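Side-chain contacts in ketosynthase (Streptomyces sp. MSC090213JE08, PDB 6KXD), which forms part of the ishigamide ketosynthase/chain length factor of a highly reducing type II polyketide synthase, and probably supports 3-oxoacyl-[acyl-carrier-protein] synthase activity: residues B[273-276]-B[277-281]; B[184-187]-B[188-192]; B[132-135]-B[136-140]. All coordinates share one frame; numbering follows the deposited sequence.

Contact 1 (B[273-276]-B[277-281]); sequences ARRA and LRRAG
Leu-277 packs back on Ala-273, and Arg-278 on Arg-275, in the last turns of helix 265-280, which ends in a Schellman motif at Gly-281. The tight side faces the body of the fold. Leu-277 CG lies 3.4 Å from Ala-273 O, the oxygen that accepts a hydrogen bond from Leu-277 N at 2.8 Å. One turn later, Ala-280 CB lies 3.2 Å from Ala-276 O, while Ala-280 N bonds to that oxygen. The methyls of Ala-276 and Ala-280 rest on strands 250-259 and 365-373, Leu-277 meets Leu-310, and Ser-254 OG adds a hydrogen bond to Ala-276 O. The other side is looser and carries arginines, Arg-275 and Arg-279 packing on Asn-160 and Glu-188 of the neighbouring subunit. Arg-275 and Arg-278 run side by side, each with CG anti to the backbone N (chi1 -168° and 169°). No hydrogen bond joins them, and their like charges probably discourage a closer approach. Arg-279 turns its end away and makes a long, weak ion pair with Glu-256. The guanidinium planes of Arg-275 and Arg-278 stand 79° apart, and Arg-278 NH2 sits over one face of the Arg-275 group, toward its rim, 3.7 Å from Arg-275 NH1.

Contact 2 (B[184-187]-B[188-192]); sequences ALNY and ARRLM
This is a buried contact between successive turns of one helix, 180-193, with a polar flank of Asn-186, Arg-189 and Arg-190 and an apolar one of Tyr-187 and Leu-191. The helix lies against strands: Ala-188 touches 114-119 and 199-206, and Leu-185 touches 250-259. Arg-189 grips Asn-186 side-on. Its NE and NH2 both donate to Asn-186 OD1 at 2.8 Å, each bent to 142°, with the oxygen in the guanidinium plane and both nitrogens approaching from the same face of the amide. With chi1 at -156°, Asn-186 swings CG opposite its backbone N, which lays the amide alongside Arg-189, pointing the same way. Across the amide, ND2 hangs over one face of the Arg-190 guanidinium, 3.6 Å from Arg-190 NH1, with the planes steeply inclined. The same ND2 donates to water 1 at 2.9 Å and to Glu-162 of the neighbouring subunit. Glu-162 and Glu-188 of that subunit form salt bridges with Arg-190, and Glu-188 also with Arg-189, so the two arginines gather round carboxylates. On the apolar flank, Leu-191 CD1 stands over the centre of the Tyr-187 ring, 3.9 Å from its centroid, a CH-pi contact 12° off the ring normal. Leu-191 CD2 leans on Tyr-187 CZ at 3.7 Å, the ring's OH is hydrogen-bonded to Thr-172 OG1, and the ring also meets Tyr-179 of the neighbouring subunit. Strands on one part of the helix and the partner subunit on another are consistent with one of the two helices in the central layer of the five-layered thiolase fold.

Contact 3 (B[132-135]-B[136-140]); sequences LRQS and YTNAR
Tyr-136 leans back toward the carbonyl of Leu-132 in the last turn of helix 125-137, with ring atom CD2 3.1 Å from Leu-132 O in an oblique approach. CG beside the backbone N (chi1 -81°) carries the ring back along the helix. The ring makes a cation-pi contact with Arg-202 of the neighbouring subunit, which also bonds Ser-135 OG. Without the ring, as with an alanine here, that Arg-202 cation would probably lose its aromatic partner and Leu-132 O the cover of CD2. Thr-137 is turned differently: its hydroxyl sits between the backbone N and the carbonyl carbon (chi1 63°), from where OG1 donates to Arg-133 O at 2.8 Å, well above the carbonyl plane. Thr-137 N reaches the same oxygen at 3.0 Å, almost in line with the C=O, so one acceptor serves two donors, with a third, weak one from Tyr-136 N. Gln-134 and Asn-138 point the same way, their amide planes 7° apart. Asn-138 ND2 passes 3.6 Å from Gln-134 CB and bonds to Tyr-143 O, while Gln-134 OE1 accepts from Asp-145 N; the two amides share no bond. Asn-138 N bonds to Gln-134 O at 2.9 Å as the chain leaves the helix. The chemistry implies a polar helix end: its late carbonyls take bonds from backbone and hydroxyl, while its side chains tie it to the following loop and the partner subunit.

How the contacts relate
Each contact links neighbouring turns within its own helix, and contact 3 runs on into the loop after it. Contact 2 is the core one, packed on strands and on the partner subunit, its charges satisfied by carboxylates. Contact 1 is half surface, its helix laid on the sheet strands by alanine and leucine. Contact 3, about 51 Å from contact 1 between centres and on the opposite side of the chain's centre, ends an outlying helix. Contacts 1 and 2 are closer, about 17 Å between centres, and both helices touch strand 250-259. Arginines meet an amide in contact 2 and one another in contact 1; contacts 2 and 3 both reach the partner chain by salt bridges and hydrogen bonds, contact 3 also by a cation-pi contact.

Contact 1 (B[273-276]-B[277-281])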
# COMPACT_ATOMS: atom_id res chain seq x y z
N ALA B 273 -12.21 16.60 -10.73
CA ALA B 273 -12.99 16.19 -11.90
C ALA B 273 -12.60 17.06 -13.10
O ALA B 273 -12.34 16.58 -14.18
CB ALA B 273 -14.45 16.27 -11.61
N ARG B 274 -12.47 18.36 -12.86
CA ARG B 274 -12.16 19.26 -14.01
C ARG B 274 -10.78 18.94 -14.57
O ARG B 274 -10.60 18.89 -15.81
CB ARG B 274 -12.23 20.73 -13.59
CG ARG B 274 -13.66 21.19 -13.47
CD ARG B 274 -13.79 22.70 -13.39
NE ARG B 274 -15.17 23.01 -13.06
CZ ARG B 274 -16.21 22.90 -13.88
NH1 ARG B 274 -16.06 22.71 -15.19
NH2 ARG B 274 -17.43 22.98 -13.38
N ARG B 275 -9.82 18.65 -13.68
CA ARG B 275 -8.51 18.24 -14.09
C ARG B 275 -8.60 16.91 -14.85
O ARG B 275 -7.99 16.79 -15.87
CB ARG B 275 -7.53 18.11 -12.92
CG ARG B 275 -6.07 17.98 -13.34
CD ARG B 275 -5.11 18.13 -12.15
NE ARG B 275 -4.08 19.16 -12.35
CZ ARG B 275 -4.21 20.45 -12.03
NH1 ARG B 275 -5.33 20.92 -11.50
NH2 ARG B 275 -3.22 21.30 -12.25
N ALA B 276 -9.36 15.94 -14.32
CA ALA B 276 -9.47 14.64 -14.98
C ALA B 276 -10.08 14.80 -16.39
O ALA B 276 -9.65 14.19 -17.38
CB ALA B 276 -10.27 13.70 -14.13
N LEU B 277 -11.08 15.65 -16.49
CA LEU B 277 -11.72 15.86 -17.79
C LEU B 277 -10.77 16.56 -18.76
O LEU B 277 -10.60 16.11 -19.92
CB LEU B 277 -13.01 16.64 -17.56
CG LEU B 277 -14.16 15.86 -16.93
CD1 LEU B 277 -15.22 16.83 -16.45
CD2 LEU B 277 -14.78 14.85 -17.89
N ARG B 278 -10.10 17.61 -18.30
CA ARG B 278 -9.08 18.29 -19.12
C ARG B 278 -8.06 17.26 -19.62
O ARG B 278 -7.81 17.13 -20.85
CB ARG B 278 -8.43 19.43 -18.32
CG ARG B 278 -7.20 20.03 -18.98
CD ARG B 278 -6.83 21.41 -18.48
NE ARG B 278 -7.12 21.60 -17.06
CZ ARG B 278 -6.24 21.48 -16.07
NH1 ARG B 278 -4.99 21.10 -16.32
NH2 ARG B 278 -6.61 21.75 -14.82
N ARG B 279 -7.51 16.47 -18.71
CA ARG B 279 -6.43 15.54 -19.06
C ARG B 279 -6.91 14.44 -20.01
O ARG B 279 -6.16 13.92 -20.80
CB ARG B 279 -5.76 14.98 -17.79
CG ARG B 279 -4.89 16.01 -17.08
CD ARG B 279 -3.75 15.41 -16.28
NE ARG B 279 -2.44 15.53 -16.92
CZ ARG B 279 -1.37 14.81 -16.59
NH1 ARG B 279 -1.48 13.80 -15.74
NH2 ARG B 279 -0.18 15.10 -17.10
N ALA B 280 -8.18 14.07 -19.91
CA ALA B 280 -8.79 13.14 -20.82
C ALA B 280 -9.06 13.79 -22.19
O ALA B 280 -9.37 13.08 -23.15
CB ALA B 280 -10.06 12.64 -20.20
N GLY B 281 -9.02 15.12 -22.24
CA GLY B 281 -9.33 15.91 -23.45
C GLY B 281 -10.81 15.90 -23.76
O GLY B 281 -11.22 15.91 -24.92

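Contact 2 (B[184-187]-B[188-192])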
# COMPACT_ATOMS: atom_id res chain seq x y z
N ALA B 184 -5.28 2.39 -7.19
CA ALA B 184 -4.77 1.15 -7.73
C ALA B 184 -4.71 1.28 -9.26
O ALA B 184 -3.78 0.85 -9.89
CB ALA B 184 -5.63 0.01 -7.36
N LEU B 185 -5.79 1.82 -9.83
CA LEU B 185 -5.91 1.92 -11.26
C LEU B 185 -4.78 2.81 -11.78
O LEU B 185 -4.16 2.53 -12.81
CB LEU B 185 -7.27 2.49 -11.62
CG LEU B 185 -7.51 2.68 -13.10
CD1 LEU B 185 -7.29 1.39 -13.87
CD2 LEU B 185 -8.92 3.17 -13.31
N ASN B 186 -4.53 3.91 -11.08
CA ASN B 186 -3.53 4.84 -11.54
C ASN B 186 -2.13 4.23 -11.39
O ASN B 186 -1.21 4.41 -12.24
CB ASN B 186 -3.59 6.15 -10.77
CG ASN B 186 -2.99 7.26 -11.60
OD1 ASN B 186 -3.28 7.34 -12.79
ND2 ASN B 186 -2.24 8.11 -10.95
N TYR B 187 -1.94 3.48 -10.30
CA TYR B 187 -0.72 2.80 -10.08
C TYR B 187 -0.44 1.84 -11.26
O TYR B 187 0.66 1.84 -11.85
CB TYR B 187 -0.83 2.10 -8.72
CG TYR B 187 0.38 1.28 -8.34
CD1 TYR B 187 1.43 1.84 -7.64
CD2 TYR B 187 0.48 -0.04 -8.70
CE1 TYR B 187 2.52 1.09 -7.27
CE2 TYR B 187 1.58 -0.79 -8.36
CZ TYR B 187 2.63 -0.22 -7.67
OH TYR B 187 3.74 -0.96 -7.29
N ALA B 188 -1.42 1.02 -11.57
CA ALA B 188 -1.30 0.03 -12.69
C ALA B 188 -0.98 0.78 -13.99
O ALA B 188 -0.09 0.38 -14.74
CB ALA B 188 -2.57 -0.71 -12.81
N ARG B 189 -1.73 1.84 -14.25
CA ARG B 189 -1.58 2.64 -15.43
C ARG B 189 -0.13 3.10 -15.53
O ARG B 189 0.48 2.99 -16.58
CB ARG B 189 -2.54 3.83 -15.42
CG ARG B 189 -2.29 4.78 -16.58
CD ARG B 189 -3.29 5.92 -16.54
NE ARG B 189 -2.91 6.92 -15.53
CZ ARG B 189 -1.91 7.79 -15.67
NH1 ARG B 189 -1.31 7.91 -16.85
NH2 ARG B 189 -1.52 8.52 -14.64
N ARG B 190 0.41 3.64 -14.44
CA ARG B 190 1.77 4.15 -14.45
C ARG B 190 2.80 3.04 -14.65
O ARG B 190 3.65 3.13 -15.50
CB ARG B 190 2.07 4.87 -13.16
CG ARG B 190 1.34 6.19 -13.09
CD ARG B 190 2.29 7.25 -12.67
NE ARG B 190 1.60 8.52 -12.77
CZ ARG B 190 1.11 9.22 -11.76
NH1 ARG B 190 1.23 8.79 -10.50
NH2 ARG B 190 0.49 10.35 -12.04
N LEU B 191 2.68 1.95 -13.88
CA LEU B 191 3.64 0.84 -14.02
C LEU B 191 3.58 0.22 -15.42
O LEU B 191 4.65 -0.14 -15.95
CB LEU B 191 3.43 -0.22 -12.93
CG LEU B 191 4.33 0.03 -11.72
CD1 LEU B 191 3.95 1.32 -10.98
CD2 LEU B 191 4.33 -1.15 -10.77
N MET B 192 2.39 0.08 -15.98
CA MET B 192 2.28 -0.47 -17.32
C MET B 192 2.92 0.50 -18.31
O MET B 192 3.63 0.06 -19.21
CB MET B 192 0.82 -0.67 -17.71
CG MET B 192 0.18 -1.76 -16.94
SD MET B 192 -1.55 -1.84 -17.39
CE MET B 192 -1.40 -2.56 -19.02
O HOH W 1 -2.73 10.59 -12.36

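Contact 3 (B[132-135]-B[136-140])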
# COMPACT_ATOMS: atom_id res chain seq x y z
N LEU B 132 -5.79 -9.44 18.22
CA LEU B 132 -5.53 -8.62 19.41
C LEU B 132 -6.45 -9.04 20.56
O LEU B 132 -5.98 -9.04 21.73
CB LEU B 132 -5.68 -7.14 19.05
CG LEU B 132 -4.52 -6.60 18.22
CD1 LEU B 132 -4.86 -5.22 17.70
CD2 LEU B 132 -3.23 -6.54 19.01
N ARG B 133 -7.69 -9.39 20.28
CA ARG B 133 -8.59 -9.84 21.36
C ARG B 133 -7.92 -11.06 22.03
O ARG B 133 -7.82 -11.11 23.24
CB ARG B 133 -10.01 -10.08 20.86
CG ARG B 133 -10.78 -8.79 20.61
CD ARG B 133 -12.17 -8.98 20.00
NE ARG B 133 -13.09 -9.64 20.91
CZ ARG B 133 -13.75 -9.04 21.91
NH1 ARG B 133 -13.58 -7.76 22.18
NH2 ARG B 133 -14.60 -9.74 22.64
N GLN B 134 -7.36 -11.98 21.23
CA GLN B 134 -6.72 -13.16 21.77
C GLN B 134 -5.51 -12.75 22.62
O GLN B 134 -5.31 -13.26 23.73
CB GLN B 134 -6.35 -14.14 20.66
CG GLN B 134 -7.54 -14.85 20.04
CD GLN B 134 -7.19 -15.39 18.67
OE1 GLN B 134 -6.05 -15.32 18.22
NE2 GLN B 134 -8.20 -15.89 17.97
N SER B 135 -4.71 -11.82 22.10
CA SER B 135 -3.57 -11.32 22.74
C SER B 135 -3.93 -10.79 24.14
O SER B 135 -3.16 -10.93 25.04
CB SER B 135 -2.97 -10.22 21.94
OG SER B 135 -1.86 -9.67 22.61
N TYR B 136 -5.08 -10.13 24.25
CA TYR B 136 -5.45 -9.48 25.51
C TYR B 136 -6.04 -10.48 26.51
O TYR B 136 -5.86 -10.31 27.71
CB TYR B 136 -6.42 -8.32 25.28
CG TYR B 136 -5.74 -7.05 24.84
CD1 TYR B 136 -4.83 -6.40 25.67
CD2 TYR B 136 -5.96 -6.50 23.58
CE1 TYR B 136 -4.18 -5.24 25.28
CE2 TYR B 136 -5.30 -5.36 23.17
CZ TYR B 136 -4.42 -4.72 24.02
OH TYR B 136 -3.79 -3.57 23.62
N THR B 137 -6.76 -11.49 26.01
CA THR B 137 -7.68 -12.30 26.84
C THR B 137 -7.18 -13.74 27.06
O THR B 137 -7.71 -14.44 27.90
CB THR B 137 -9.07 -12.34 26.21
OG1 THR B 137 -8.96 -12.99 24.94
CG2 THR B 137 -9.70 -10.97 26.08
N ASN B 138 -6.16 -14.17 26.31
CA ASN B 138 -5.63 -15.53 26.42
C ASN B 138 -4.55 -15.56 27.50
O ASN B 138 -4.33 -14.57 28.18
CB ASN B 138 -5.14 -16.06 25.07
CG ASN B 138 -6.27 -16.58 24.21
OD1 ASN B 138 -7.39 -16.69 24.69
ND2 ASN B 138 -5.97 -16.89 22.95
N ALA B 139 -3.89 -16.71 27.67
CA ALA B 139 -3.05 -16.99 28.82
C ALA B 139 -1.84 -16.07 28.81
O ALA B 139 -1.45 -15.53 29.85
CB ALA B 139 -2.62 -18.43 28.82
N ARG B 140 -1.21 -15.97 27.63
CA ARG B 140 -0.13 -15.09 27.41
C ARG B 140 -0.47 -14.24 26.18
O ARG B 140 -1.37 -14.60 25.42
CB ARG B 140 1.16 -15.91 27.36
CG ARG B 140 1.51 -16.47 28.73
CD ARG B 140 2.85 -17.17 28.80
NE ARG B 140 3.99 -16.29 28.59
CZ ARG B 140 5.15 -16.70 28.09
NH1 ARG B 140 5.29 -17.95 27.68
NH2 ARG B 140 6.16 -15.87 27.98